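Local coordinates for protein D-alanyl-lipoteichoic acid synthetase (Streptococcus pneumoniae, PDB 3BMA) that probably takes part in D-alanylating lipoteichoic acid during cell wall biogenesis, as a membrane-associated DltD-family protein related to the SGNH hydrolases, at residues Q129-L134 and V157-L162; R149-F154 and L162-A167; A224-V229 and G353-L358. The protein carries 1 engineered substitution. All blocks are in the same frame, centred on the assembly; numbering follows the deposited sequence.

Contacts 1 and 2 belong to one helical cluster. Their centres lie about 8 Å apart and they share Leu162. The loop into helix 160-167 and its first turn pack against helix 127-136 in contact 1, the helix itself against helix 141-153 in contact 2. The two merge where Leu134 CD2 meets Leu166 CD1 at 3.8 Å. Contact 3 stands on the opposite side of the chain's centre, about 44 Å from contact 1 and 45 Å from contact 2 between centres, nearest atoms about 22 and 24 Å away. It lies just past an Asp-x-x-His sequence that in SGNH hydrolases typically supplies catalytic residues; if that holds here, contacts 1 and 2 are probably far from the site.

Contact 1. Residues Q129-L134 and V157-L162; sequences QLTSFL and VAMKDL
Met159 reaches from the bend before helix 160-167 across to helix 127-136, and its chain can be followed outward. From CB the chain leaves with CG anti to the carbonyl carbon, beside the backbone N, and stays extended through chi2, so CB and CG carry the thioether across the gap. SD then passes Leu134 CD1 at 4.0 Å, the two side chains crossing obliquely. At chi3 (-71°) the chain bends, which brings CE against two methyl groups of the facing helix: it lies 3.7 Å from Leu130 CD1 and equally 3.7 Å from Thr131 CG2. A long, flexible, apolar residue suits this task, since its terminal torsion can steer the last methyl to fit the partners.

Leu130 and Leu134 stand one helical turn apart and both aim at the second segment. CD1 of Leu130 also meets Ala158, approaching CB at 3.9 Å and the carbonyl O at 3.4 Å; the small alanine lets the leucine branch come this near the backbone. Further along, the Leu134 and Leu162 side chains cross at about a right angle, CD2 of Leu134 4.2 Å from CB of Leu162. Thr131 gives its methyl to Met159, while OG1 is hydrogen-bonded to Asn187 and Gly127 O. Met159 holds the N-cap position with a left-handed backbone (phi 54°), and its carbonyl O accepts Leu162 N at 3.1 Å.

Phe186 and Phe194 of a second subunit pack on Met159 and Leu130, and Lys160 bridges to Glu171 of a third. Leucines spaced i, i+4 on one helix thus pack on the N-cap residue and first turn of another, helical packing in a chain whose DltD family belongs to the SGNH-hydrolase clan.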
# COMPACT_ATOMS: atom_id res chain seq x y z
N GLN C 129 7.30 9.46 18.49
CA GLN C 129 7.53 8.45 19.53
C GLN C 129 6.58 7.27 19.42
O GLN C 129 6.97 6.13 19.69
CB GLN C 129 7.40 9.07 20.92
CG GLN C 129 8.62 9.85 21.36
CD GLN C 129 8.37 10.67 22.60
OE1 GLN C 129 7.65 10.25 23.51
NE2 GLN C 129 8.96 11.86 22.66
N LEU C 130 5.33 7.54 19.03
CA LEU C 130 4.33 6.49 18.81
C LEU C 130 4.80 5.54 17.71
O LEU C 130 4.85 4.33 17.93
CB LEU C 130 2.99 7.12 18.40
CG LEU C 130 1.66 6.53 18.88
CD1 LEU C 130 0.53 7.19 18.12
CD2 LEU C 130 1.54 5.02 18.78
N THR C 131 5.16 6.09 16.56
CA THR C 131 5.56 5.28 15.40
C THR C 131 6.90 4.58 15.58
O THR C 131 7.09 3.48 15.07
CB THR C 131 5.55 6.10 14.09
OG1 THR C 131 6.17 7.38 14.30
CG2 THR C 131 4.14 6.30 13.58
N SER C 132 7.82 5.22 16.31
CA SER C 132 9.11 4.62 16.70
C SER C 132 8.92 3.43 17.63
O SER C 132 9.63 2.43 17.52
CB SER C 132 9.99 5.64 17.41
OG SER C 132 10.30 6.72 16.55
N PHE C 133 7.96 3.56 18.55
CA PHE C 133 7.58 2.47 19.44
C PHE C 133 7.05 1.27 18.66
O PHE C 133 7.48 0.15 18.89
CB PHE C 133 6.57 2.95 20.49
CG PHE C 133 5.89 1.84 21.24
CD1 PHE C 133 4.53 1.60 21.08
CD2 PHE C 133 6.61 1.03 22.13
CE1 PHE C 133 3.90 0.57 21.77
CE2 PHE C 133 5.98 0.00 22.82
CZ PHE C 133 4.63 -0.23 22.64
N LEU C 134 6.13 1.52 17.73
CA LEU C 134 5.51 0.45 16.93
C LEU C 134 6.48 -0.19 15.94
O LEU C 134 6.34 -1.36 15.60
CB LEU C 134 4.27 0.96 16.19
CG LEU C 134 3.06 1.50 16.98
CD1 LEU C 134 2.15 2.31 16.07
CD2 LEU C 134 2.29 0.38 17.65
N VAL C 157 -6.21 6.80 21.45
CA VAL C 157 -4.90 7.10 20.86
C VAL C 157 -4.93 6.97 19.33
O VAL C 157 -5.79 6.28 18.77
CB VAL C 157 -3.78 6.19 21.51
CG1 VAL C 157 -3.89 4.72 21.06
CG2 VAL C 157 -2.38 6.74 21.28
N ALA C 158 -4.01 7.66 18.65
CA ALA C 158 -3.78 7.47 17.23
C ALA C 158 -3.23 6.07 17.00
O ALA C 158 -2.44 5.57 17.80
CB ALA C 158 -2.81 8.51 16.70
N MET C 159 -3.67 5.44 15.90
CA MET C 159 -3.37 4.03 15.58
C MET C 159 -3.76 3.08 16.73
O MET C 159 -2.99 2.19 17.10
CB MET C 159 -1.92 3.85 15.14
CG MET C 159 -1.62 4.48 13.78
SD MET C 159 0.14 4.63 13.47
CE MET C 159 0.57 5.92 14.62
N LYS C 160 -4.97 3.30 17.25
CA LYS C 160 -5.55 2.54 18.36
C LYS C 160 -5.62 1.03 18.08
O LYS C 160 -5.41 0.23 18.99
CB LYS C 160 -6.95 3.09 18.67
CG LYS C 160 -7.57 2.61 19.97
CD LYS C 160 -8.89 3.33 20.23
CE LYS C 160 -9.79 2.55 21.18
NZ LYS C 160 -11.06 3.27 21.45
N ASP C 161 -5.88 0.67 16.82
CA ASP C 161 -5.95 -0.74 16.40
C ASP C 161 -4.62 -1.48 16.57
O ASP C 161 -4.61 -2.67 16.92
CB ASP C 161 -6.43 -0.83 14.94
CG ASP C 161 -5.48 -0.14 13.95
OD1 ASP C 161 -4.87 -0.84 13.12
OD2 ASP C 161 -5.33 1.11 14.02
N LEU C 162 -3.52 -0.77 16.35
CA LEU C 162 -2.18 -1.34 16.40
C LEU C 162 -1.69 -1.47 17.83
O LEU C 162 -1.03 -2.45 18.18
CB LEU C 162 -1.22 -0.49 15.56
CG LEU C 162 -1.51 -0.42 14.05
CD1 LEU C 162 -0.73 0.70 13.38
CD2 LEU C 162 -1.23 -1.74 13.38

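Contact 2. Residues R149-F154 and L162-A167; sequences RLLQQF and LVQKLA
The Phe154 ring, just past the end of helix 141-153, has its own neighbour Gln153 on one face: CG lies 3.5 Å above the plane, over the ring centre. Phe193 of a second subunit meets the ring edge-to-face, and Phe197 of that subunit meets it with the planes at about 30°; the ring thus packs toward helix 118-124 of its own chain and the second subunit, not helix 160-167. The second flat group is the guanidinium of Arg149, whose NH1 donates to Gln152 OE1 at 3.2 Å. The acceptor lies 17° out of the guanidinium plane, and the donor sits nearly along the C=O axis. NH2 of the same group forms a salt bridge with Asp277, so the arginine ties its helix to helix 274-287.

The contact itself is the packing of an α-helical hairpin. Helix 141-153 and helix 160-167 are consecutive in the chain; the short axes of 149-153 and 162-167 make 132° between their N-to-C directions and come within 10.1 Å.

Leu151 fills the gap. With CG anti to the carbonyl carbon, its isobutyl group is carried out over the second helix, where it slides past Val163 in the opposite direction. Val163 has CG1 anti to the backbone N, which places that methyl 3.8 Å from Leu151 CG. The same CG1 reaches Leu150 CB at 4.2 Å. A β-branched residue fits here because its other methyl, CG2, faces helix 127-136. Gln164 lies at the more open margin and crosses Leu151 at about a right angle, offering its aliphatic part while the amide continues outward. A bound glycerol, probably from the crystallisation liquor, lies about 4 Å from the leucine side chain. The tip of Leu151, CD1, rests 3.8 Å from Gln164 CG and equally 3.8 Å from Ala167 CB.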
# COMPACT_ATOMS: atom_id res chain seq x y z
N ARG C 149 -0.06 0.66 28.99
CA ARG C 149 0.10 1.97 29.62
C ARG C 149 -0.31 3.12 28.72
O ARG C 149 -0.80 4.13 29.20
CB ARG C 149 1.54 2.17 30.11
CG ARG C 149 1.92 1.26 31.25
CD ARG C 149 1.21 1.64 32.53
NE ARG C 149 1.96 2.62 33.31
CZ ARG C 149 1.46 3.32 34.32
NH1 ARG C 149 0.19 3.16 34.68
NH2 ARG C 149 2.22 4.19 34.97
N LEU C 150 -0.12 2.95 27.41
CA LEU C 150 -0.53 3.95 26.42
C LEU C 150 -2.05 4.09 26.31
O LEU C 150 -2.57 5.21 26.24
CB LEU C 150 0.07 3.66 25.04
CG LEU C 150 1.29 4.47 24.61
CD1 LEU C 150 1.70 4.05 23.21
CD2 LEU C 150 1.01 5.96 24.65
N LEU C 151 -2.75 2.96 26.31
CA LEU C 151 -4.21 2.95 26.25
C LEU C 151 -4.88 3.40 27.55
O LEU C 151 -6.04 3.80 27.55
CB LEU C 151 -4.72 1.56 25.85
CG LEU C 151 -4.47 1.12 24.41
CD1 LEU C 151 -4.53 -0.39 24.29
CD2 LEU C 151 -5.45 1.77 23.43
N GLN C 152 -4.14 3.32 28.66
CA GLN C 152 -4.59 3.91 29.92
C GLN C 152 -4.47 5.43 29.85
O GLN C 152 -5.35 6.14 30.33
CB GLN C 152 -3.77 3.37 31.09
CG GLN C 152 -4.20 2.01 31.60
CD GLN C 152 -3.20 1.38 32.56
OE1 GLN C 152 -2.33 2.06 33.10
NE2 GLN C 152 -3.33 0.08 32.78
N GLN C 153 -3.38 5.90 29.25
CA GLN C 153 -3.08 7.32 29.11
C GLN C 153 -3.98 7.97 28.06
O GLN C 153 -4.64 8.97 28.33
CB GLN C 153 -1.61 7.51 28.73
CG GLN C 153 -1.22 8.93 28.33
CD GLN C 153 -1.09 9.87 29.50
OE1 GLN C 153 -0.79 9.45 30.62
NE2 GLN C 153 -1.31 11.14 29.26
N PHE C 154 -3.97 7.41 26.85
CA PHE C 154 -4.81 7.89 25.76
C PHE C 154 -5.76 6.77 25.32
O PHE C 154 -5.40 5.98 24.45
CB PHE C 154 -3.98 8.29 24.55
CG PHE C 154 -2.85 9.24 24.84
CD1 PHE C 154 -1.53 8.86 24.62
CD2 PHE C 154 -3.10 10.54 25.28
CE1 PHE C 154 -0.48 9.73 24.85
CE2 PHE C 154 -2.05 11.42 25.52
CZ PHE C 154 -0.74 11.02 25.30
N LEU C 162 -3.52 -0.77 16.35
CA LEU C 162 -2.18 -1.34 16.40
C LEU C 162 -1.69 -1.47 17.83
O LEU C 162 -1.03 -2.45 18.18
CB LEU C 162 -1.22 -0.49 15.56
CG LEU C 162 -1.51 -0.42 14.05
CD1 LEU C 162 -0.73 0.70 13.38
CD2 LEU C 162 -1.23 -1.74 13.38
N VAL C 163 -2.01 -0.47 18.65
CA VAL C 163 -1.67 -0.45 20.07
C VAL C 163 -2.46 -1.51 20.86
O VAL C 163 -1.90 -2.20 21.71
CB VAL C 163 -1.84 0.98 20.67
CG1 VAL C 163 -1.45 1.02 22.14
CG2 VAL C 163 -1.00 1.99 19.90
N GLN C 164 -3.76 -1.64 20.56
CA GLN C 164 -4.62 -2.66 21.17
C GLN C 164 -4.17 -4.09 20.88
O GLN C 164 -4.27 -4.96 21.76
CB GLN C 164 -6.08 -2.51 20.72
CG GLN C 164 -6.88 -1.46 21.48
CD GLN C 164 -8.29 -1.26 20.90
OE1 GLN C 164 -8.54 -1.51 19.72
NE2 GLN C 164 -9.21 -0.80 21.75
N LYS C 165 -3.68 -4.34 19.66
CA LYS C 165 -3.13 -5.64 19.26
C LYS C 165 -1.90 -6.00 20.09
O LYS C 165 -1.75 -7.14 20.53
CB LYS C 165 -2.78 -5.66 17.77
CG LYS C 165 -3.94 -5.98 16.86
CD LYS C 165 -3.48 -6.34 15.46
CE LYS C 165 -4.65 -6.74 14.57
NZ LYS C 165 -4.23 -7.24 13.23
N LEU C 166 -1.02 -5.01 20.29
CA LEU C 166 0.16 -5.19 21.12
C LEU C 166 -0.18 -5.42 22.59
O LEU C 166 0.45 -6.24 23.25
CB LEU C 166 1.11 -3.99 20.98
CG LEU C 166 1.84 -3.80 19.65
CD1 LEU C 166 2.85 -2.67 19.80
CD2 LEU C 166 2.55 -5.07 19.22
N ALA C 167 -1.20 -4.70 23.08
CA ALA C 167 -1.67 -4.83 24.46
C ALA C 167 -2.31 -6.19 24.75
O ALA C 167 -2.20 -6.70 25.86
CB ALA C 167 -2.65 -3.71 24.78

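Contact 3. Residues A224-V229 and G353-L358; sequences AIEDVV and GWLGWL
Val229, CG1 anti to the backbone N (chi1 175°), pushes that methyl into apolar contact with the turn of segment 353-358: it lies 3.6 Å from Trp354 C, and sits at the edge of the Trp354 ring, near its plane. Leu355 CD1 meets the same methyl at 3.8 Å. One turn earlier, the Ile225 and Leu358 side chains cross obliquely, CG2 of Ile225 3.9 Å from CD2 of Leu358, so the two β-branched residues present compact methyls to the leucines.

Leucine branches also pack on the aliphatic part of Glu226. Its chain is extended: CG lies 3.9 Å from Leu355 CD1, and CB 3.9 Å from Leu358 CD1. The methylenes are thus covered, while OE2 has a weak hydrogen bond to a bound glycerol, probably a crystallisation additive.

In fold terms, helix 222-235 is laid against the opening of helix 355-369, which follows an Asp-x-x-His sequence of the SGNH hydrolase type; in relatives this region contributes to the catalytic triad.

Polar interactions fix the turn. Trp354 has a positive phi of 54°; its N bonds Asp56 OD1 and its indole NE1 bonds Asp232 OD2, one turn beyond Val229, while Lys347 makes a cation-pi contact with the ring. Gly356, lacking a side chain, can approach Gly353 closely, and its N bonds Gly353 O at 2.9 Å.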
# COMPACT_ATOMS: atom_id res chain seq x y z
N ALA C 224 37.99 23.72 46.36
CA ALA C 224 38.01 25.12 45.92
C ALA C 224 36.66 25.54 45.34
O ALA C 224 36.19 26.65 45.60
CB ALA C 224 39.13 25.36 44.91
N ILE C 225 36.05 24.65 44.56
CA ILE C 225 34.71 24.87 44.01
C ILE C 225 33.68 24.94 45.14
O ILE C 225 32.81 25.81 45.13
CB ILE C 225 34.33 23.80 42.95
CG1 ILE C 225 35.24 23.93 41.73
CG2 ILE C 225 32.86 23.94 42.52
CD1 ILE C 225 35.25 22.70 40.85
N GLU C 226 33.84 24.05 46.13
CA GLU C 226 32.97 24.02 47.31
C GLU C 226 32.92 25.36 48.05
O GLU C 226 31.87 25.74 48.54
CB GLU C 226 33.35 22.88 48.27
CG GLU C 226 32.37 22.67 49.43
CD GLU C 226 32.54 21.34 50.14
OE1 GLU C 226 33.00 21.35 51.30
OE2 GLU C 226 32.21 20.30 49.53
N ASP C 227 34.06 26.06 48.09
CA ASP C 227 34.14 27.41 48.68
C ASP C 227 33.27 28.43 47.95
O ASP C 227 32.60 29.25 48.60
CB ASP C 227 35.60 27.90 48.71
CG ASP C 227 36.51 27.02 49.56
OD1 ASP C 227 36.01 26.18 50.34
OD2 ASP C 227 37.74 27.18 49.44
N VAL C 228 33.27 28.38 46.62
CA VAL C 228 32.49 29.31 45.80
C VAL C 228 31.00 28.96 45.83
O VAL C 228 30.13 29.84 45.83
CB VAL C 228 33.00 29.34 44.33
CG1 VAL C 228 32.49 30.58 43.60
CG2 VAL C 228 34.52 29.30 44.28
N VAL C 229 30.70 27.66 45.88
CA VAL C 229 29.33 27.16 45.87
C VAL C 229 28.67 27.29 47.26
O VAL C 229 27.45 27.50 47.36
CB VAL C 229 29.27 25.72 45.29
CG1 VAL C 229 27.89 25.14 45.37
CG2 VAL C 229 29.71 25.72 43.83
N GLY C 353 21.20 19.99 44.39
CA GLY C 353 21.73 21.29 44.03
C GLY C 353 22.94 21.63 44.86
O GLY C 353 23.21 20.97 45.87
N TRP C 354 23.66 22.65 44.42
CA TRP C 354 24.82 23.22 45.11
C TRP C 354 25.90 22.19 45.47
O TRP C 354 26.57 21.67 44.58
CB TRP C 354 24.38 24.04 46.34
CG TRP C 354 23.69 25.34 46.01
CD1 TRP C 354 24.16 26.35 45.21
CD2 TRP C 354 22.42 25.79 46.51
NE1 TRP C 354 23.26 27.38 45.16
CE2 TRP C 354 22.18 27.07 45.95
CE3 TRP C 354 21.46 25.23 47.37
CZ2 TRP C 354 21.02 27.80 46.22
CZ3 TRP C 354 20.30 25.96 47.63
CH2 TRP C 354 20.10 27.24 47.06
N LEU C 355 26.05 21.90 46.76
CA LEU C 355 27.05 20.93 47.23
C LEU C 355 26.66 19.49 46.88
O LEU C 355 27.52 18.62 46.77
CB LEU C 355 27.29 21.08 48.74
CG LEU C 355 28.48 21.91 49.25
CD1 LEU C 355 28.56 23.31 48.65
CD2 LEU C 355 28.45 21.99 50.77
N GLY C 356 25.36 19.26 46.68
CA GLY C 356 24.85 17.96 46.24
C GLY C 356 25.27 17.60 44.82
O GLY C 356 25.36 16.42 44.48
N TRP C 357 25.52 18.62 44.00
CA TRP C 357 26.07 18.42 42.66
C TRP C 357 27.52 17.97 42.69
O TRP C 357 27.98 17.28 41.78
CB TRP C 357 25.98 19.71 41.84
CG TRP C 357 24.64 20.01 41.20
CD1 TRP C 357 24.02 21.23 41.15
CD2 TRP C 357 23.77 19.10 40.49
NE1 TRP C 357 22.83 21.14 40.48
CE2 TRP C 357 22.65 19.85 40.06
CE3 TRP C 357 23.83 17.74 40.19
CZ2 TRP C 357 21.59 19.27 39.34
CZ3 TRP C 357 22.78 17.17 39.47
CH2 TRP C 357 21.68 17.93 39.06
N LEU C 358 28.24 18.36 43.74
CA LEU C 358 29.65 18.02 43.90
C LEU C 358 29.83 16.56 44.31
O LEU C 358 30.78 15.91 43.88
CB LEU C 358 30.32 18.95 44.90
CG LEU C 358 30.55 20.38 44.41
CD1 LEU C 358 31.14 21.22 45.52
CD2 LEU C 358 31.46 20.41 43.18